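Side-chain contacts in putative RNase YutE (Bacillus subtilis subsp. subtilis str. 168, PDB 1YLM), which is probably an RNase acting as the toxin of a putative type VII toxin-antitoxin system, in which YutD would be the antitoxin: residues Glu10-Phe15 and Leu50-Asp55; Leu22-Thr27 and Ala117-Leu122; Ala37-Gly42 and Leu104-Gly109. One frame throughout, in Å; residues are numbered along the deposited sequence.

Contact 1: Glu10-Phe15 and Leu50-Asp55; sequences EKTLGF and LDTGND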
# COMPACT_ATOMS: atom_id res chain seq x y z
N GLU A 10 15.39 12.80 5.59
CA GLU A 10 15.29 12.95 7.02
C GLU A 10 13.88 13.10 7.64
O GLU A 10 13.56 12.42 8.64
CB GLU A 10 16.12 14.18 7.49
CG GLU A 10 17.64 14.10 7.27
CD GLU A 10 18.43 15.33 7.76
OE1 GLU A 10 17.83 16.41 7.95
OE2 GLU A 10 19.66 15.20 7.96
N LYS A 11 12.97 13.85 7.03
CA LYS A 11 11.55 13.49 6.93
C LYS A 11 11.04 12.07 6.92
O LYS A 11 10.24 11.70 7.79
CB LYS A 11 10.74 14.48 6.06
CG LYS A 11 10.89 15.94 6.58
CD LYS A 11 10.40 17.00 5.57
CE LYS A 11 11.01 18.41 5.80
NZ LYS A 11 10.69 19.34 4.64
N THR A 12 11.50 11.28 5.96
CA THR A 12 11.02 9.91 5.95
C THR A 12 11.60 9.04 7.07
O THR A 12 10.91 8.15 7.56
CB THR A 12 10.94 9.25 4.52
OG1 THR A 12 11.81 8.13 4.38
CG2 THR A 12 11.04 10.25 3.42
N LEU A 13 12.83 9.33 7.51
CA LEU A 13 13.40 8.65 8.68
C LEU A 13 12.61 8.92 9.97
O LEU A 13 12.39 8.02 10.76
CB LEU A 13 14.88 9.04 8.88
CG LEU A 13 15.91 8.53 7.86
CD1 LEU A 13 17.32 8.93 8.31
CD2 LEU A 13 15.83 7.05 7.66
N GLY A 14 12.18 10.17 10.17
CA GLY A 14 11.35 10.51 11.33
C GLY A 14 10.02 9.78 11.31
O GLY A 14 9.57 9.26 12.34
N PHE A 15 9.38 9.76 10.14
CA PHE A 15 8.12 9.05 9.94
C PHE A 15 8.30 7.56 10.25
O PHE A 15 7.51 6.97 10.99
CB PHE A 15 7.71 9.21 8.48
CG PHE A 15 6.37 8.63 8.14
CD1 PHE A 15 5.20 9.38 8.36
CD2 PHE A 15 6.27 7.37 7.55
CE1 PHE A 15 3.94 8.84 8.01
CE2 PHE A 15 5.02 6.84 7.19
CZ PHE A 15 3.87 7.57 7.43
N LEU A 50 12.91 1.55 1.21
CA LEU A 50 13.16 1.56 -0.25
C LEU A 50 13.35 2.97 -0.79
O LEU A 50 14.25 3.22 -1.60
CB LEU A 50 12.02 0.87 -0.99
CG LEU A 50 11.89 -0.64 -0.71
CD1 LEU A 50 10.70 -1.21 -1.45
CD2 LEU A 50 13.19 -1.42 -1.04
N ASP A 51 12.49 3.89 -0.33
CA ASP A 51 12.51 5.28 -0.78
C ASP A 51 13.80 5.96 -0.32
O ASP A 51 14.48 6.63 -1.12
CB ASP A 51 11.27 6.05 -0.26
CG ASP A 51 10.00 5.74 -1.07
OD1 ASP A 51 10.11 5.20 -2.19
OD2 ASP A 51 8.89 6.06 -0.60
N THR A 52 14.15 5.74 0.94
CA THR A 52 15.43 6.26 1.49
C THR A 52 16.63 5.67 0.74
O THR A 52 17.55 6.41 0.33
CB THR A 52 15.54 6.01 3.01
OG1 THR A 52 14.51 6.75 3.69
CG2 THR A 52 16.91 6.51 3.53
N GLY A 53 16.61 4.36 0.54
CA GLY A 53 17.66 3.68 -0.24
C GLY A 53 17.82 4.26 -1.64
O GLY A 53 18.96 4.58 -2.05
N ASN A 54 16.72 4.40 -2.37
CA ASN A 54 16.75 5.05 -3.69
C ASN A 54 17.32 6.46 -3.63
O ASN A 54 18.12 6.84 -4.47
CB ASN A 54 15.36 5.12 -4.36
CG ASN A 54 14.96 3.82 -5.04
OD1 ASN A 54 13.78 3.45 -5.03
ND2 ASN A 54 15.91 3.14 -5.66
N ASP A 55 16.87 7.26 -2.65
CA ASP A 55 17.36 8.64 -2.52
C ASP A 55 18.87 8.67 -2.23
O ASP A 55 19.61 9.51 -2.77
CB ASP A 55 16.57 9.40 -1.44
CG ASP A 55 15.13 9.66 -1.85
OD1 ASP A 55 14.84 9.61 -3.06
OD2 ASP A 55 14.29 9.89 -0.95

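Contact 2: Leu22-Thr27 and Ala117-Leu122; sequences LFDSQT and AHQTAL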
# COMPACT_ATOMS: atom_id res chain seq x y z
N LEU A 22 5.31 2.80 17.19
CA LEU A 22 3.93 2.32 17.29
C LEU A 22 3.92 0.80 17.28
O LEU A 22 3.17 0.18 18.05
CB LEU A 22 3.07 2.89 16.16
CG LEU A 22 2.78 4.39 16.26
CD1 LEU A 22 1.96 4.88 15.07
CD2 LEU A 22 2.06 4.72 17.58
N PHE A 23 4.78 0.20 16.46
CA PHE A 23 4.92 -1.26 16.44
C PHE A 23 5.33 -1.76 17.82
O PHE A 23 4.85 -2.78 18.29
CB PHE A 23 5.93 -1.73 15.39
CG PHE A 23 6.20 -3.21 15.44
CD1 PHE A 23 5.26 -4.10 14.92
CD2 PHE A 23 7.35 -3.71 16.04
CE1 PHE A 23 5.48 -5.49 14.98
CE2 PHE A 23 7.58 -5.09 16.10
CZ PHE A 23 6.64 -5.98 15.57
N ASP A 24 6.23 -1.03 18.46
CA ASP A 24 6.76 -1.47 19.73
C ASP A 24 5.79 -1.19 20.89
O ASP A 24 6.11 -1.45 22.04
CB ASP A 24 8.14 -0.84 19.97
CG ASP A 24 8.93 -1.55 21.04
OD1 ASP A 24 9.17 -2.78 20.91
OD2 ASP A 24 9.31 -0.88 22.01
N SER A 25 4.58 -0.70 20.57
CA SER A 25 3.56 -0.29 21.55
C SER A 25 2.67 -1.43 22.05
O SER A 25 2.62 -2.51 21.45
CB SER A 25 2.67 0.82 20.96
OG SER A 25 1.66 0.29 20.11
N GLN A 26 1.92 -1.17 23.12
CA GLN A 26 1.03 -2.18 23.73
C GLN A 26 -0.35 -2.24 23.06
O GLN A 26 -1.34 -1.73 23.60
CB GLN A 26 0.90 -1.97 25.25
CG GLN A 26 1.95 -1.02 25.85
CD GLN A 26 2.63 -1.57 27.10
OE1 GLN A 26 3.46 -2.48 27.02
NE2 GLN A 26 2.30 -0.99 28.25
N THR A 27 -0.40 -2.86 21.87
CA THR A 27 -1.61 -3.12 21.06
C THR A 27 -1.70 -4.66 21.18
O THR A 27 -0.67 -5.31 20.98
CB THR A 27 -1.40 -2.57 19.65
OG1 THR A 27 -0.99 -1.20 19.75
CG2 THR A 27 -2.66 -2.64 18.84
N ALA A 117 11.38 -10.18 14.49
CA ALA A 117 12.65 -10.88 14.26
C ALA A 117 13.77 -9.93 13.81
O ALA A 117 14.94 -10.20 14.06
CB ALA A 117 12.46 -11.97 13.23
N HIS A 118 13.40 -8.85 13.14
CA HIS A 118 14.40 -7.92 12.59
C HIS A 118 14.28 -6.53 13.21
O HIS A 118 14.70 -5.55 12.61
CB HIS A 118 14.29 -7.88 11.06
CG HIS A 118 14.33 -9.25 10.43
ND1 HIS A 118 15.37 -10.13 10.64
CD2 HIS A 118 13.43 -9.90 9.66
CE1 HIS A 118 15.13 -11.25 9.99
NE2 HIS A 118 13.96 -11.15 9.39
N GLN A 119 13.74 -6.46 14.42
CA GLN A 119 13.46 -5.17 15.03
C GLN A 119 14.74 -4.36 15.30
O GLN A 119 14.76 -3.16 15.07
CB GLN A 119 12.60 -5.34 16.29
CG GLN A 119 12.04 -4.01 16.80
CD GLN A 119 11.00 -4.19 17.88
OE1 GLN A 119 10.38 -5.24 18.00
NE2 GLN A 119 10.78 -3.14 18.67
N THR A 120 15.81 -5.02 15.74
CA THR A 120 17.08 -4.32 15.98
C THR A 120 17.66 -3.67 14.70
O THR A 120 18.05 -2.49 14.73
CB THR A 120 18.13 -5.22 16.67
OG1 THR A 120 17.64 -5.63 17.96
CG2 THR A 120 19.43 -4.45 16.89
N ALA A 121 17.72 -4.42 13.60
CA ALA A 121 18.16 -3.88 12.30
C ALA A 121 17.23 -2.74 11.86
O ALA A 121 17.69 -1.71 11.35
CB ALA A 121 18.20 -4.96 11.25
N LEU A 122 15.93 -2.90 12.09
CA LEU A 122 14.99 -1.80 11.79
C LEU A 122 15.29 -0.53 12.59
O LEU A 122 15.41 0.56 12.00
CB LEU A 122 13.54 -2.26 11.98
CG LEU A 122 13.03 -3.26 10.93
CD1 LEU A 122 11.71 -3.88 11.36
CD2 LEU A 122 12.90 -2.59 9.55

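Contact 3: Ala37-Gly42 and Leu104-Gly109; sequences ALQRIG and LLADSG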
# COMPACT_ATOMS: atom_id res chain seq x y z
N ALA A 37 -3.94 -2.41 11.10
CA ALA A 37 -2.91 -1.43 11.48
C ALA A 37 -1.51 -2.00 11.27
O ALA A 37 -0.62 -1.30 10.80
CB ALA A 37 -3.08 -0.97 12.93
N LEU A 38 -1.32 -3.27 11.64
CA LEU A 38 -0.01 -3.90 11.50
C LEU A 38 0.38 -4.03 10.03
O LEU A 38 1.53 -3.80 9.68
CB LEU A 38 0.04 -5.27 12.19
CG LEU A 38 1.39 -5.97 12.24
CD1 LEU A 38 2.47 -5.11 12.92
CD2 LEU A 38 1.19 -7.30 12.96
N GLN A 39 -0.58 -4.35 9.18
CA GLN A 39 -0.30 -4.36 7.71
C GLN A 39 0.15 -2.99 7.20
O GLN A 39 1.09 -2.89 6.40
CB GLN A 39 -1.52 -4.86 6.91
CG GLN A 39 -1.81 -6.36 7.14
CD GLN A 39 -3.16 -6.78 6.58
OE1 GLN A 39 -3.76 -6.07 5.79
NE2 GLN A 39 -3.62 -7.96 6.98
N ARG A 40 -0.51 -1.92 7.66
CA ARG A 40 -0.10 -0.58 7.25
C ARG A 40 1.31 -0.25 7.74
O ARG A 40 2.12 0.27 6.97
CB ARG A 40 -1.10 0.47 7.74
CG ARG A 40 -0.81 1.90 7.25
CD ARG A 40 -0.92 2.02 5.76
NE ARG A 40 -0.68 3.39 5.31
CZ ARG A 40 -0.56 3.74 4.03
NH1 ARG A 40 -0.61 2.81 3.08
NH2 ARG A 40 -0.35 5.01 3.70
N ILE A 41 1.60 -0.57 9.00
CA ILE A 41 2.94 -0.37 9.55
C ILE A 41 4.00 -1.11 8.71
O ILE A 41 5.03 -0.50 8.32
CB ILE A 41 3.04 -0.82 11.03
CG1 ILE A 41 2.24 0.14 11.94
CG2 ILE A 41 4.51 -0.88 11.46
CD1 ILE A 41 2.10 -0.36 13.36
N GLY A 42 3.78 -2.39 8.44
CA GLY A 42 4.69 -3.19 7.60
C GLY A 42 4.97 -2.55 6.25
O GLY A 42 6.14 -2.38 5.85
N LEU A 104 -4.88 -10.33 -0.64
CA LEU A 104 -5.77 -11.38 -0.11
C LEU A 104 -5.01 -12.39 0.76
O LEU A 104 -5.59 -13.06 1.62
CB LEU A 104 -6.54 -12.14 -1.21
CG LEU A 104 -7.59 -11.46 -2.10
CD1 LEU A 104 -8.68 -12.44 -2.52
CD2 LEU A 104 -8.22 -10.23 -1.49
N LEU A 105 -3.71 -12.49 0.51
CA LEU A 105 -2.84 -13.46 1.19
C LEU A 105 -2.13 -12.90 2.44
O LEU A 105 -1.45 -13.64 3.17
CB LEU A 105 -1.79 -14.00 0.20
CG LEU A 105 -2.32 -14.38 -1.19
CD1 LEU A 105 -1.25 -15.06 -2.03
CD2 LEU A 105 -3.59 -15.25 -1.05
N ALA A 106 -2.28 -11.60 2.70
CA ALA A 106 -1.60 -10.98 3.85
C ALA A 106 -1.98 -11.68 5.15
O ALA A 106 -3.14 -11.99 5.39
CB ALA A 106 -1.88 -9.47 3.91
N ASP A 107 -0.97 -11.93 5.99
CA ASP A 107 -1.13 -12.67 7.24
C ASP A 107 -0.45 -11.84 8.32
O ASP A 107 0.76 -11.82 8.42
CB ASP A 107 -0.48 -14.07 7.09
CG ASP A 107 -0.48 -14.90 8.40
OD1 ASP A 107 -0.76 -14.37 9.50
OD2 ASP A 107 -0.17 -16.11 8.30
N SER A 108 -1.25 -11.13 9.11
CA SER A 108 -0.70 -10.23 10.12
C SER A 108 0.14 -10.92 11.20
O SER A 108 1.06 -10.31 11.73
CB SER A 108 -1.81 -9.35 10.73
OG SER A 108 -2.12 -8.31 9.82
N GLY A 109 -0.14 -12.18 11.51
CA GLY A 109 0.68 -12.91 12.50
C GLY A 109 2.09 -13.17 11.98
O GLY A 109 3.08 -12.96 12.68

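Contact 1: Glu10-Phe15 and Leu50-Asp55
Thr12 and Thr52 face each other where helix 6-23 passes helix 32-59, and their hydroxyls make the tight spot: OG1 of Thr12 lies 3.1 Å from OG1 of Thr52. The two side chains run antiparallel to one another, oxygen facing oxygen, with the two CG2 methyls set well apart. The backbones are also close, with CA of Thr12 7.3 Å from CA of Thr52. Thr52 has OG1 beside its own backbone N (chi1 -64°), from where the hydroxyl reaches back one helical turn to hydrogen-bond O of Cys48; this intrahelical bond fixes its position opposite Thr12. Thr12 is modelled in a less usual rotamer (chi1 117°), with OG1 nearly eclipsing the carbonyl carbon. Leu13 comes in at about a right angle to Thr52. Its CB does not point at the other helix, but the branch end bends nearer, bringing CD2 of Leu13 to 4.2 Å from OG1 of Thr52. The same leucine packs on Pro126, Ile129 and Arg130 of helix 119-137, and Thr52 touches Ile129 as well, so a third helix closes this side and the threonine pair is buried. Helices 6-23 and 32-59 are consecutive and antiparallel here, two members of the all-helical bundle of the HepT family, and short threonine side chains lie where they come close. Away from this point the interface turns looser and more polar. Asp51 and Asp55 point toward helix 6-23 but stop short of residues 10-15, and their carboxylates are occupied by others: OD2 of Asp55 forms a salt bridge with Lys8, and OD2 of Asp51 is hydrogen-bonded to OH of Tyr103 of the second subunit. Leu104 of that subunit packs on Thr12 and Phe15.

Contact 2: Leu22-Thr27 and Ala117-Leu122
Gln119 buries the most surface here, dividing its amide between Asp24 and Phe23. Its chain is extended, with CG anti to the backbone N (chi1 -168°), which carries the amide across to the end of helix 6-23. There NE2 of Gln119 donates to OD1 of Asp24 over 2.8 Å, a fairly straight bond at 160°. The acceptor lies in the amide plane of Gln119, yet the donor comes at the carboxylate from above its plane, the two flat groups being turned 77° apart. The other half of the amide meets Phe23: OE1 of Gln119 sits 3.4 Å from CE2 of Phe23, at the edge of the ring and near its plane, where the weakly positive ring hydrogens should suit an oxygen. Helix 6-23 ends just before Asp24, and the turn behind it is tied by Ser25, whose N and OG both bond to O of Leu22. Opposite, His118 breaks the path between helices 108-117 and 119-137 and is the N-cap of the latter. Phe23 itself is wedged among helices, meeting the ring of Tyr112 and packing on Ile115 and Lys116 of helix 108-117 and on Leu38 of helix 32-59.

Contact 3: Ala37-Gly42 and Leu104-Gly109
Gln39 reaches from helix 32-59 to Ser108, the first residue of helix 108-117, and to Ala106 in the loop before it. Its CB leaves the helix across the line to the other segment. CG of Gln39, anti to the carbonyl carbon (chi1 -68°), turns the chain over and passes 3.3 Å from OG of Ser108. CD and NE2 of Gln39 lie 4.0 and 3.8 Å from CB of Ala106. At the tip NE2 of Gln39 donates to OG of Ser108 over 3.2 Å; the bond is bent, at 139°, and the hydroxyl lies 24° out of the amide plane. That hydroxyl is also hydrogen-bonded to O of Glu35, on the same helix as Gln39. OE1, the other amide atom, accepts from NE of Arg40 of the second subunit; Arg40 of this chain repays the bond to Gln39 of the partner, a reciprocal pair across the dimer interface. One residue back, Leu38 sets CD2 3.3 Å from O of Ser108 and packs onward against Tyr112 and Ile115. Asp107 points away and caps the new helix, its OD1 taking a weak bond from N of Gly109, while its N is held by OH of Tyr95. The contact thus joins an N-capped helix start to the long helix of the homodimer interface in this HepT-like bundle.

In the fold
Contacts 2 and 3 adjoin: their centres are about 14 Å apart, and CD1 of Phe23 packs 3.6 Å from CD1 of Leu38. Contact 1 shares helix 6-23 with contact 2 (centres about 18 Å apart) and helix 32-59 with contact 3 (centres about 21 Å apart). The dimer brings contacts 1 and 3 together, since Leu104 of one subunit rests on Phe15 of the other. Arg96, the active-site residue by similarity, has its side chain about 11 Å from that of Ala106. Segment 96-103, matched by similarity to the RX(4)HXY motif but with Gln101 at the histidine position, reaches both from the second subunit, through Tyr103 to Asp51 and O of Leu99 to Arg40.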